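Local atomic coordinates of type-iv like pilin ttha1219 (PDB entry 5G23), a protein that is a type IV-like pilin that probably serves in the type IV pilus system behind DNA uptake and natural competence. Residues 81-86 and 143-148; 148-153 and 173-178. All coordinates share one frame; numbering follows the deposited sequence.

After helix 44-61 and strand 69-75 the chain reaches 81-86, at the start of strand 82-88 in the large antiparallel sheet. Contact 1 joins it to 143-148, closing a loop of 56 residues that carries strands 104-112, 115-122 and 132-134 and the Cys121-Cys126 disulfide. Contact 2 follows at once, pairing 148-153 with 173-178 around 19 residues that hold strands 154-156, 160-165 and 168-170. The two loops lie in series, neither nested nor crossed, and share Ala148 on strand 141-151. Contact 1 ties the large sheet to the smaller one; contact 2 joins two neighbouring strands inside the smaller sheet. Val147 and Phe145 also pack on Leu178, linking the contacts directly.

Contact 1. Residues 81-86 and 143-148; sequences DGVQGW and EAFRVA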
# COMPACT_ATOMS: atom_id res chain seq x y z
N ASP B 81 5.31 12.79 14.14
CA ASP B 81 3.95 12.82 14.46
C ASP B 81 3.39 11.44 14.57
O ASP B 81 3.97 10.51 14.00
CB ASP B 81 3.19 13.65 13.45
CG ASP B 81 3.62 15.13 13.46
OD1 ASP B 81 4.49 15.55 14.32
OD2 ASP B 81 3.10 15.87 12.64
N GLY B 82 2.32 11.33 15.32
CA GLY B 82 1.57 10.09 15.42
C GLY B 82 0.17 10.30 14.99
O GLY B 82 -0.37 11.39 15.17
N VAL B 83 -0.40 9.33 14.32
CA VAL B 83 -1.79 9.43 13.92
C VAL B 83 -2.49 8.11 14.25
O VAL B 83 -1.92 7.03 14.01
CB VAL B 83 -1.98 9.89 12.47
CG1 VAL B 83 -1.18 9.08 11.52
CG2 VAL B 83 -3.45 9.81 12.09
N GLN B 84 -3.63 8.21 14.88
CA GLN B 84 -4.52 7.06 15.10
C GLN B 84 -5.90 7.34 14.54
O GLN B 84 -6.39 8.46 14.67
CB GLN B 84 -4.63 6.65 16.56
CG GLN B 84 -3.31 6.48 17.31
CD GLN B 84 -3.53 6.49 18.80
OE1 GLN B 84 -3.88 5.46 19.37
NE2 GLN B 84 -3.48 7.67 19.40
N GLY B 85 -6.56 6.30 14.00
CA GLY B 85 -7.88 6.39 13.47
C GLY B 85 -8.72 5.13 13.61
O GLY B 85 -8.19 4.04 13.76
N TRP B 86 -10.03 5.29 13.61
CA TRP B 86 -10.95 4.12 13.77
C TRP B 86 -12.03 4.24 12.70
O TRP B 86 -12.35 5.35 12.18
CB TRP B 86 -11.54 4.10 15.17
CG TRP B 86 -10.56 3.90 16.25
CD1 TRP B 86 -10.23 2.73 16.83
CD2 TRP B 86 -9.73 4.90 16.86
NE1 TRP B 86 -9.22 2.92 17.75
CE2 TRP B 86 -8.92 4.26 17.80
CE3 TRP B 86 -9.58 6.29 16.67
CZ2 TRP B 86 -7.98 4.93 18.56
CZ3 TRP B 86 -8.69 6.98 17.45
CH2 TRP B 86 -7.86 6.29 18.39
N GLU B 143 13.60 10.81 8.34
CA GLU B 143 14.09 11.97 9.11
C GLU B 143 12.94 12.89 9.56
O GLU B 143 13.12 13.69 10.48
CB GLU B 143 15.06 12.76 8.29
CG GLU B 143 16.30 11.89 8.05
CD GLU B 143 17.36 12.56 7.22
OE1 GLU B 143 17.14 13.66 6.64
OE2 GLU B 143 18.41 11.93 7.12
N ALA B 144 11.79 12.76 8.94
CA ALA B 144 10.60 13.56 9.33
C ALA B 144 9.32 12.92 8.88
O ALA B 144 9.24 12.41 7.74
CB ALA B 144 10.72 14.99 8.81
N PHE B 145 8.33 12.92 9.76
CA PHE B 145 6.97 12.49 9.48
C PHE B 145 6.10 13.54 10.13
O PHE B 145 6.26 13.87 11.28
CB PHE B 145 6.60 11.07 9.98
CG PHE B 145 5.18 10.65 9.73
CD1 PHE B 145 4.62 10.70 8.49
CD2 PHE B 145 4.40 10.13 10.77
CE1 PHE B 145 3.29 10.30 8.27
CE2 PHE B 145 3.05 9.72 10.58
CZ PHE B 145 2.53 9.76 9.31
N ARG B 146 5.30 14.19 9.29
CA ARG B 146 4.45 15.33 9.74
C ARG B 146 3.05 15.06 9.26
O ARG B 146 2.83 14.56 8.10
CB ARG B 146 4.91 16.69 9.18
CG ARG B 146 6.31 17.08 9.54
CD ARG B 146 6.42 17.37 11.05
NE ARG B 146 7.74 17.95 11.29
CZ ARG B 146 8.80 17.25 11.65
NH1 ARG B 146 8.73 15.93 11.85
NH2 ARG B 146 9.99 17.86 11.73
N VAL B 147 2.04 15.39 10.09
CA VAL B 147 0.64 15.32 9.66
C VAL B 147 -0.03 16.63 10.10
O VAL B 147 0.06 16.99 11.26
CB VAL B 147 -0.10 14.17 10.34
CG1 VAL B 147 -1.53 14.06 9.87
CG2 VAL B 147 0.63 12.82 10.08
N ALA B 148 -0.66 17.31 9.17
CA ALA B 148 -1.47 18.48 9.43
C ALA B 148 -2.91 18.17 8.99
O ALA B 148 -3.14 17.17 8.30
CB ALA B 148 -0.96 19.66 8.64
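Asp81 meets the backbone of strand 141-151 through two hydrogen bonds of opposite sense. Its N donates to Phe145 O at 3.2 Å, from above the carbonyl plane. Val147 N donates to Asp81 OD2 at 2.8 Å, on the anti side of the carboxylate. A chi1 of -64° sets Asp81 CG beside its own backbone N, next to the Phe145 carbonyl and Val147 N, and so places the carboxylate for this bond. From the opposite face of the Phe145 carbonyl, Arg146 NH1 adds a second bond to O, of 3.3 Å. Beyond the segments, Asp81 OD1 takes a salt bridge from Arg157 and a hydrogen bond from Ser77 N, and Arg146 NH2 donates to Glu211 O. An alanine at Asp81 would probably leave the Val147 N-H without its acceptor and Arg157 without its charge mate. A further polar atom, Asp81 O, lies at the Phe145 ring edge near its plane, 3.3 Å from CD2. Apolar packing is looser: Val83 CG1 lies 4.4 Å from Phe145 CZ, at the ring edge, and also touches Val147 CG2. Leu74 covers Val83 and Val147, while Val111 packs on Phe145. Here the N-terminal end of strand 82-88 meets the middle of strand 141-151 at a buried sheet-to-sheet interface.

Contact 2. Residues 148-153 and 173-178; sequences AYLEGG and VSALAL
Tyr149 and Val173 point to the same face of the sheet, and their side chains cross at about a right angle. Tyr149 CD2 lies 3.9 Å from Val173 CG2, which approaches the ring obliquely. The other branch, Val173 CG1, lies 4.0 Å from Tyr149 CB. At the other end of this cluster Leu176 CD2 rests on Tyr149 CB at 3.8 Å; the two residues form a non-hydrogen-bonded antiparallel pair. Gln160 and Val162, from a strand of the other sheet, cover Val173 on this side.

The opposite face carries three alanines and Leu150. Ala148 CB and Ala177 CB lie 4.4 Å apart, and Ala175 CB sits beside Leu150 CB. Leu150 holds CG anti to the backbone N (chi1 180°), which brings that carbon close to Ser174. This serine, at the margin of the contact, lays OG alongside Leu150 CG and CD2, closest at 3.5 Å from OG to CD2. Trp155 of strand 154-156 touches Ala148, Leu150 and Ala177.

Between the faces four backbone hydrogen bonds fix the strands. Ala148 and Ala177 exchange two, each 2.9 Å between the N of one and the O of the other. Leu150 N donates to Ala175 O, and Leu150 O accepts from Ser174 N. The strands run antiparallel at 158°, as the two inner strands of the small four-stranded antiparallel sheet.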
# COMPACT_ATOMS: atom_id res chain seq x y z
N ALA B 148 -0.66 17.31 9.17
CA ALA B 148 -1.47 18.48 9.43
C ALA B 148 -2.91 18.17 8.99
O ALA B 148 -3.14 17.17 8.30
CB ALA B 148 -0.96 19.66 8.64
N TYR B 149 -3.86 18.98 9.43
CA TYR B 149 -5.22 18.77 9.07
C TYR B 149 -5.91 20.08 8.63
O TYR B 149 -5.55 21.18 9.07
CB TYR B 149 -5.99 18.11 10.22
CG TYR B 149 -6.13 18.95 11.46
CD1 TYR B 149 -5.17 18.89 12.44
CD2 TYR B 149 -7.31 19.71 11.73
CE1 TYR B 149 -5.30 19.62 13.60
CE2 TYR B 149 -7.46 20.39 12.90
CZ TYR B 149 -6.45 20.31 13.83
OH TYR B 149 -6.55 21.03 14.98
N LEU B 150 -6.92 19.92 7.79
CA LEU B 150 -7.61 21.06 7.23
C LEU B 150 -8.96 21.16 7.90
O LEU B 150 -9.78 20.24 7.84
CB LEU B 150 -7.78 20.89 5.73
CG LEU B 150 -8.51 22.01 4.97
CD1 LEU B 150 -7.83 23.37 5.17
CD2 LEU B 150 -8.58 21.66 3.51
N GLU B 151 -9.19 22.26 8.62
CA GLU B 151 -10.47 22.49 9.31
C GLU B 151 -11.07 23.79 8.82
O GLU B 151 -10.48 24.87 9.00
CB GLU B 151 -10.30 22.60 10.81
CG GLU B 151 -11.62 22.84 11.55
CD GLU B 151 -11.45 23.20 12.99
OE1 GLU B 151 -10.31 23.15 13.50
OE2 GLU B 151 -12.48 23.54 13.63
N GLY B 152 -12.19 23.70 8.12
CA GLY B 152 -12.85 24.91 7.60
C GLY B 152 -11.98 25.81 6.75
O GLY B 152 -12.03 27.00 6.94
N GLY B 153 -11.16 25.29 5.86
CA GLY B 153 -10.29 26.21 5.13
C GLY B 153 -8.97 26.64 5.79
O GLY B 153 -8.17 27.23 5.12
N VAL B 173 -13.09 18.00 10.01
CA VAL B 173 -11.82 17.88 9.35
C VAL B 173 -12.05 17.38 7.94
O VAL B 173 -12.62 16.35 7.74
CB VAL B 173 -10.88 16.90 10.10
CG1 VAL B 173 -9.61 16.63 9.31
CG2 VAL B 173 -10.51 17.46 11.47
N SER B 174 -11.64 18.13 6.97
CA SER B 174 -11.93 17.78 5.59
C SER B 174 -10.79 17.01 4.91
O SER B 174 -11.03 16.38 3.88
CB SER B 174 -12.39 19.01 4.81
OG SER B 174 -11.36 19.88 4.58
N ALA B 175 -9.57 17.16 5.41
CA ALA B 175 -8.38 16.52 4.79
C ALA B 175 -7.21 16.46 5.72
O ALA B 175 -7.16 17.22 6.69
CB ALA B 175 -8.00 17.21 3.51
N LEU B 176 -6.27 15.58 5.43
CA LEU B 176 -4.99 15.47 6.13
C LEU B 176 -3.89 15.73 5.10
O LEU B 176 -4.05 15.34 3.94
CB LEU B 176 -4.76 14.10 6.73
CG LEU B 176 -5.79 13.62 7.75
CD1 LEU B 176 -5.46 12.21 8.17
CD2 LEU B 176 -5.83 14.54 8.97
N ALA B 177 -2.86 16.38 5.55
CA ALA B 177 -1.63 16.48 4.79
C ALA B 177 -0.55 15.70 5.50
O ALA B 177 -0.31 15.88 6.70
CB ALA B 177 -1.19 17.92 4.65
N LEU B 178 0.10 14.81 4.77
CA LEU B 178 1.17 13.99 5.29
C LEU B 178 2.48 14.28 4.55
O LEU B 178 2.47 14.54 3.34
CB LEU B 178 0.80 12.52 5.15
CG LEU B 178 -0.40 12.19 6.03
CD1 LEU B 178 -1.60 12.20 5.13
CD2 LEU B 178 -0.24 10.86 6.65